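Local coordinates for protein trans-2-enoyl-CoA reductase (PDB 4GGO) that catalyses the NADH-dependent reduction of the carbon-carbon double bond of crotonyl-CoA to butyryl-CoA, and in vitro also reduces hexenoyl-CoA and dodecenoyl-CoA, at residues Asp155-Ile160 / Trp210-Lys215; Asn382-Asp385 / Asn390-Ala393. All coordinates share one frame; numbering follows the deposited sequence.

Contact 1: Asp155-Ile160 / Trp210-Lys215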
loop_
_atom_site.group_PDB
_atom_site.type_symbol
_atom_site.label_atom_id
_atom_site.label_comp_id
_atom_site.label_asym_id
_atom_site.label_seq_id
_atom_site.Cartn_x
_atom_site.Cartn_y
_atom_site.Cartn_z
ATOM N N ASP A 155 7.469 3.338 -19.928
ATOM C CA ASP A 155 8.275 2.182 -20.305
ATOM C C ASP A 155 9.737 2.591 -20.464
ATOM O O ASP A 155 10.061 3.450 -21.283
ATOM C CB ASP A 155 7.745 1.568 -21.603
ATOM C CG ASP A 155 8.304 0.179 -21.871
ATOM O OD1 ASP A 155 9.526 -0.028 -21.720
ATOM O OD2 ASP A 155 7.511 -0.713 -22.239
ATOM N N PRO A 156 10.623 1.969 -19.676
ATOM C CA PRO A 156 12.050 2.310 -19.660
ATOM C C PRO A 156 12.773 1.925 -20.948
ATOM O O PRO A 156 13.877 2.410 -21.188
ATOM C CB PRO A 156 12.589 1.481 -18.492
ATOM C CG PRO A 156 11.658 0.323 -18.400
ATOM C CD PRO A 156 10.309 0.873 -18.742
ATOM N N ASP A 157 12.162 1.069 -21.761
ATOM C CA ASP A 157 12.800 0.606 -22.990
ATOM C C ASP A 157 12.329 1.370 -24.225
ATOM O O ASP A 157 13.026 1.409 -25.238
ATOM C CB ASP A 157 12.572 -0.895 -23.187
ATOM C CG ASP A 157 13.277 -1.735 -22.140
ATOM O OD1 ASP A 157 14.296 -1.269 -21.589
ATOM O OD2 ASP A 157 12.815 -2.865 -21.872
ATOM N N THR A 158 11.149 1.974 -24.139
ATOM C CA THR A 158 10.562 2.647 -25.295
ATOM C C THR A 158 10.290 4.128 -25.040
ATOM O O THR A 158 10.296 4.934 -25.970
ATOM C CB THR A 158 9.255 1.959 -25.739
ATOM O OG1 THR A 158 8.278 2.060 -24.697
ATOM C CG2 THR A 158 9.505 0.490 -26.051
ATOM N N GLY A 159 10.054 4.482 -23.781
ATOM C CA GLY A 159 9.780 5.861 -23.418
ATOM C C GLY A 159 8.302 6.197 -23.474
ATOM O O GLY A 159 7.890 7.300 -23.115
ATOM N N ILE A 160 7.501 5.232 -23.918
ATOM C CA ILE A 160 6.055 5.405 -24.027
ATOM C C ILE A 160 5.393 5.397 -22.652
ATOM O O ILE A 160 5.661 4.517 -21.833
ATOM C CB ILE A 160 5.424 4.285 -24.886
ATOM C CG1 ILE A 160 6.202 4.104 -26.193
ATOM C CG2 ILE A 160 3.965 4.589 -25.166
ATOM C CD1 ILE A 160 5.859 2.828 -26.948
ATOM N N TRP A 210 8.603 -5.007 -11.386
ATOM C CA TRP A 210 9.021 -5.832 -10.261
ATOM C C TRP A 210 10.125 -6.787 -10.696
ATOM O O TRP A 210 11.184 -6.858 -10.071
ATOM C CB TRP A 210 7.824 -6.622 -9.729
ATOM C CG TRP A 210 8.126 -7.515 -8.568
ATOM C CD1 TRP A 210 9.162 -7.404 -7.686
ATOM C CD2 TRP A 210 7.376 -8.666 -8.161
ATOM N NE1 TRP A 210 9.103 -8.413 -6.757
ATOM C CE2 TRP A 210 8.016 -9.202 -7.027
ATOM C CE3 TRP A 210 6.227 -9.294 -8.648
ATOM C CZ2 TRP A 210 7.542 -10.336 -6.369
ATOM C CZ3 TRP A 210 5.758 -10.421 -7.995
ATOM C CH2 TRP A 210 6.416 -10.929 -6.868
ATOM N N GLU A 211 9.869 -7.512 -11.779
ATOM C CA GLU A 211 10.829 -8.466 -12.315
ATOM C C GLU A 211 12.088 -7.751 -12.797
ATOM O O GLU A 211 13.194 -8.278 -12.685
ATOM C CB GLU A 211 10.200 -9.269 -13.456
ATOM C CG GLU A 211 11.020 -10.466 -13.905
ATOM C CD GLU A 211 10.297 -11.315 -14.932
ATOM O OE1 GLU A 211 9.461 -10.763 -15.679
ATOM O OE2 GLU A 211 10.557 -12.535 -14.989
ATOM N N ARG A 212 11.914 -6.543 -13.323
ATOM C CA ARG A 212 13.042 -5.747 -13.790
ATOM C C ARG A 212 13.928 -5.344 -12.616
ATOM O O ARG A 212 15.155 -5.377 -12.717
ATOM C CB ARG A 212 12.554 -4.507 -14.543
ATOM C CG ARG A 212 13.632 -3.821 -15.372
ATOM C CD ARG A 212 13.093 -2.575 -16.057
ATOM N NE ARG A 212 14.085 -1.945 -16.925
ATOM C CZ ARG A 212 14.126 -2.092 -18.245
ATOM N NH1 ARG A 212 13.225 -2.847 -18.860
ATOM N NH2 ARG A 212 15.065 -1.478 -18.954
ATOM N N TRP A 213 13.301 -4.969 -11.504
ATOM C CA TRP A 213 14.031 -4.640 -10.284
ATOM C C TRP A 213 14.851 -5.831 -9.802
ATOM O O TRP A 213 16.030 -5.694 -9.480
ATOM C CB TRP A 213 13.072 -4.195 -9.178
ATOM C CG TRP A 213 12.784 -2.725 -9.162
ATOM C CD1 TRP A 213 11.700 -2.094 -9.700
ATOM C CD2 TRP A 213 13.592 -1.699 -8.573
ATOM N NE1 TRP A 213 11.784 -0.739 -9.486
ATOM C CE2 TRP A 213 12.937 -0.471 -8.795
ATOM C CE3 TRP A 213 14.807 -1.699 -7.882
ATOM C CZ2 TRP A 213 13.456 0.743 -8.350
ATOM C CZ3 TRP A 213 15.320 -0.493 -7.439
ATOM C CH2 TRP A 213 14.645 0.710 -7.674
ATOM N N ILE A 214 14.218 -7.000 -9.763
ATOM C CA ILE A 214 14.869 -8.211 -9.273
ATOM C C ILE A 214 16.022 -8.656 -10.170
ATOM O O ILE A 214 17.117 -8.942 -9.685
ATOM C CB ILE A 214 13.864 -9.371 -9.119
ATOM C CG1 ILE A 214 12.747 -8.983 -8.146
ATOM C CG2 ILE A 214 14.570 -10.631 -8.647
ATOM C CD1 ILE A 214 13.244 -8.584 -6.773
ATOM N N LYS A 215 15.774 -8.710 -11.476
ATOM C CA LYS A 215 16.786 -9.159 -12.432
ATOM C C LYS A 215 18.027 -8.266 -12.441
ATOM O O LYS A 215 19.147 -8.757 -12.576
ATOM C CB LYS A 215 16.194 -9.266 -13.842
ATOM C CG LYS A 215 15.178 -10.389 -14.003
ATOM C CD LYS A 215 14.565 -10.390 -15.395
ATOM C CE LYS A 215 15.582 -10.781 -16.454
ATOM N NZ LYS A 215 16.045 -12.187 -16.285
#
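R212 NH2 is held by two carboxylates: D157 OD1 at 2.8 Å across this contact, and D124 OD2 on helix 124-136. The D157 link is a bidentate, end-on salt bridge. It ties the turn between strands 152-154 and 161-163 to helix 208-219, in the catalytic region of this Rossmann-type reductase. R212 NH1 supplies the second bond, to D157 OD2 at 3.0 Å, and is the straighter donor, with an N-H...O angle of 163°. The two flat groups are not coplanar; their planes lie 54° apart. OD1 is met on its syn side but well out of the carboxylate plane; OD2 is met from above that plane. R212 spans the gap because its chain is extended from CG to NE. P156 covers one face of the guanidinium, with its CG 3.5 Å from R212 CZ. D157 is at the edge, so ring and carboxylate use different parts of the same group. An Asx turn shapes the loop from within. D155 OD2 is engaged by K203 in a salt bridge, while D155 OD1 accepts from the backbone N of D157 at 2.9 Å through its anti lone pair.

Contact 2: Asn382-Asp385 / Asn390-Ala393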
loop_
_atom_site.group_PDB
_atom_site.type_symbol
_atom_site.label_atom_id
_atom_site.label_comp_id
_atom_site.label_asym_id
_atom_site.label_seq_id
_atom_site.Cartn_x
_atom_site.Cartn_y
_atom_site.Cartn_z
ATOM N N ASN A 382 -3.236 12.125 4.271
ATOM C CA ASN A 382 -2.621 13.409 3.954
ATOM C C ASN A 382 -2.287 14.221 5.202
ATOM O O ASN A 382 -1.903 15.387 5.110
ATOM C CB ASN A 382 -3.522 14.216 3.017
ATOM C CG ASN A 382 -3.625 13.600 1.637
ATOM O OD1 ASN A 382 -4.183 12.516 1.469
ATOM N ND2 ASN A 382 -3.091 14.293 0.637
ATOM N N GLY A 383 -2.433 13.599 6.367
ATOM C CA GLY A 383 -2.061 14.232 7.619
ATOM C C GLY A 383 -3.182 15.008 8.285
ATOM O O GLY A 383 -2.942 15.795 9.200
ATOM N N PHE A 384 -4.411 14.789 7.833
ATOM C CA PHE A 384 -5.560 15.463 8.424
ATOM C C PHE A 384 -6.308 14.541 9.381
ATOM O O PHE A 384 -6.252 13.319 9.243
ATOM C CB PHE A 384 -6.504 15.977 7.335
ATOM C CG PHE A 384 -5.879 16.995 6.424
ATOM C CD1 PHE A 384 -5.731 18.311 6.832
ATOM C CD2 PHE A 384 -5.442 16.639 5.159
ATOM C CE1 PHE A 384 -5.157 19.252 5.996
ATOM C CE2 PHE A 384 -4.867 17.574 4.318
ATOM C CZ PHE A 384 -4.725 18.883 4.738
ATOM N N ASP A 385 -6.992 15.138 10.355
ATOM C CA ASP A 385 -7.842 14.406 11.299
ATOM C C ASP A 385 -7.074 13.410 12.179
ATOM O O ASP A 385 -7.657 12.470 12.717
ATOM C CB ASP A 385 -8.990 13.702 10.561
ATOM C CG ASP A 385 -10.099 13.243 11.495
ATOM O OD1 ASP A 385 -10.553 14.054 12.330
ATOM O OD2 ASP A 385 -10.506 12.066 11.402
ATOM N N ASN A 390 -3.231 20.166 16.617
ATOM C CA ASN A 390 -4.073 21.339 16.830
ATOM C C ASN A 390 -4.964 21.666 15.633
ATOM O O ASN A 390 -6.178 21.831 15.783
ATOM C CB ASN A 390 -3.203 22.549 17.184
ATOM C CG ASN A 390 -3.995 23.683 17.814
ATOM O OD1 ASN A 390 -5.163 23.903 17.493
ATOM N ND2 ASN A 390 -3.353 24.416 18.717
ATOM N N TYR A 391 -4.349 21.771 14.457
ATOM C CA TYR A 391 -5.032 22.142 13.210
ATOM C C TYR A 391 -5.531 23.590 13.162
ATOM O O TYR A 391 -5.572 24.201 12.091
ATOM C CB TYR A 391 -6.148 21.151 12.848
ATOM C CG TYR A 391 -5.634 19.787 12.453
ATOM C CD1 TYR A 391 -4.834 19.626 11.334
ATOM C CD2 TYR A 391 -5.948 18.661 13.198
ATOM C CE1 TYR A 391 -4.360 18.387 10.969
ATOM C CE2 TYR A 391 -5.479 17.416 12.839
ATOM C CZ TYR A 391 -4.681 17.288 11.726
ATOM O OH TYR A 391 -4.212 16.051 11.362
ATOM N N GLU A 392 -5.906 24.136 14.313
ATOM C CA GLU A 392 -6.265 25.547 14.399
ATOM C C GLU A 392 -5.000 26.386 14.534
ATOM O O GLU A 392 -5.034 27.611 14.426
ATOM C CB GLU A 392 -7.215 25.805 15.572
ATOM C CG GLU A 392 -8.541 25.059 15.483
ATOM C CD GLU A 392 -9.417 25.532 14.332
ATOM O OE1 GLU A 392 -9.149 26.616 13.771
ATOM O OE2 GLU A 392 -10.381 24.816 13.992
ATOM N N ALA A 393 -3.883 25.709 14.779
ATOM C CA ALA A 393 -2.577 26.347 14.744
ATOM C C ALA A 393 -2.102 26.386 13.297
ATOM O O ALA A 393 -2.201 25.389 12.581
ATOM C CB ALA A 393 -1.589 25.583 15.608
#
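The hydroxyl of Y391 makes a very short hydrogen bond to a backbone carbonyl: Y391 OH lies 2.5 Å from G383 O and is the donor. This bond joins two parts of the loop that follows helix 371-380. Both parts lie in the region assigned to the enoyl reductase FAD binding domain family, a name that does not mean FAD is bound here. G383 is the C-prime residue of the Schellman motif that ends the helix, and its positive phi turns the chain out of it. The G383 carbonyl, just past the helix end, accepts from the phenol.

The acceptor lies at the edge of the Y391 ring and in its plane. The approach to the carbonyl is bent, with a C=O...O angle of 127°, and the hydroxyl sits 34° out of the carbonyl plane. Y391 CG is anti to its own carbonyl carbon (chi1 -68°), and the ring reaches across to the backbone of 383-385. Y391 CE1 lies 3.4 Å from G383 O. D385 N comes within 3.1 Å of Y391 OH but is badly angled and makes no bond. The F384 ring adds a looser apolar touch, with F384 CD1 4.4 Å from Y391 CE1. F384 also packs on C16 and H20, and H20 meets the Y391 ring edge-to-face.

CB of D385 points away from Y391, and D385 OD2 bonds to H376 ND1. V386 N donates to Y391 OH. The hydroxyl thus gives its proton to one peptide group and accepts from another, which is consistent with a neutral phenol that links two peptide groups of the same loop.

Overall arrangement
Contacts 1 and 2 lie on opposite sides of the chain's centre, with their own centres 39 Å apart. Their nearest atoms are about 23 Å apart, so they do not touch. Contact 1 comes first in the sequence, in the catalytic region; contact 2 follows in the region of the FAD binding domain family. In contact 1, the P156 side chain is about 7 Å from that of D120, and the R212 side chain about 9 Å from that of L148. In contact 2, G383 is about 11 Å from the N60 side chain, and the D385 side chain about 11 Å from that of V281. All four reference residues, D120, L148, N60 and V281, bind NAD(+); none belongs to either contact.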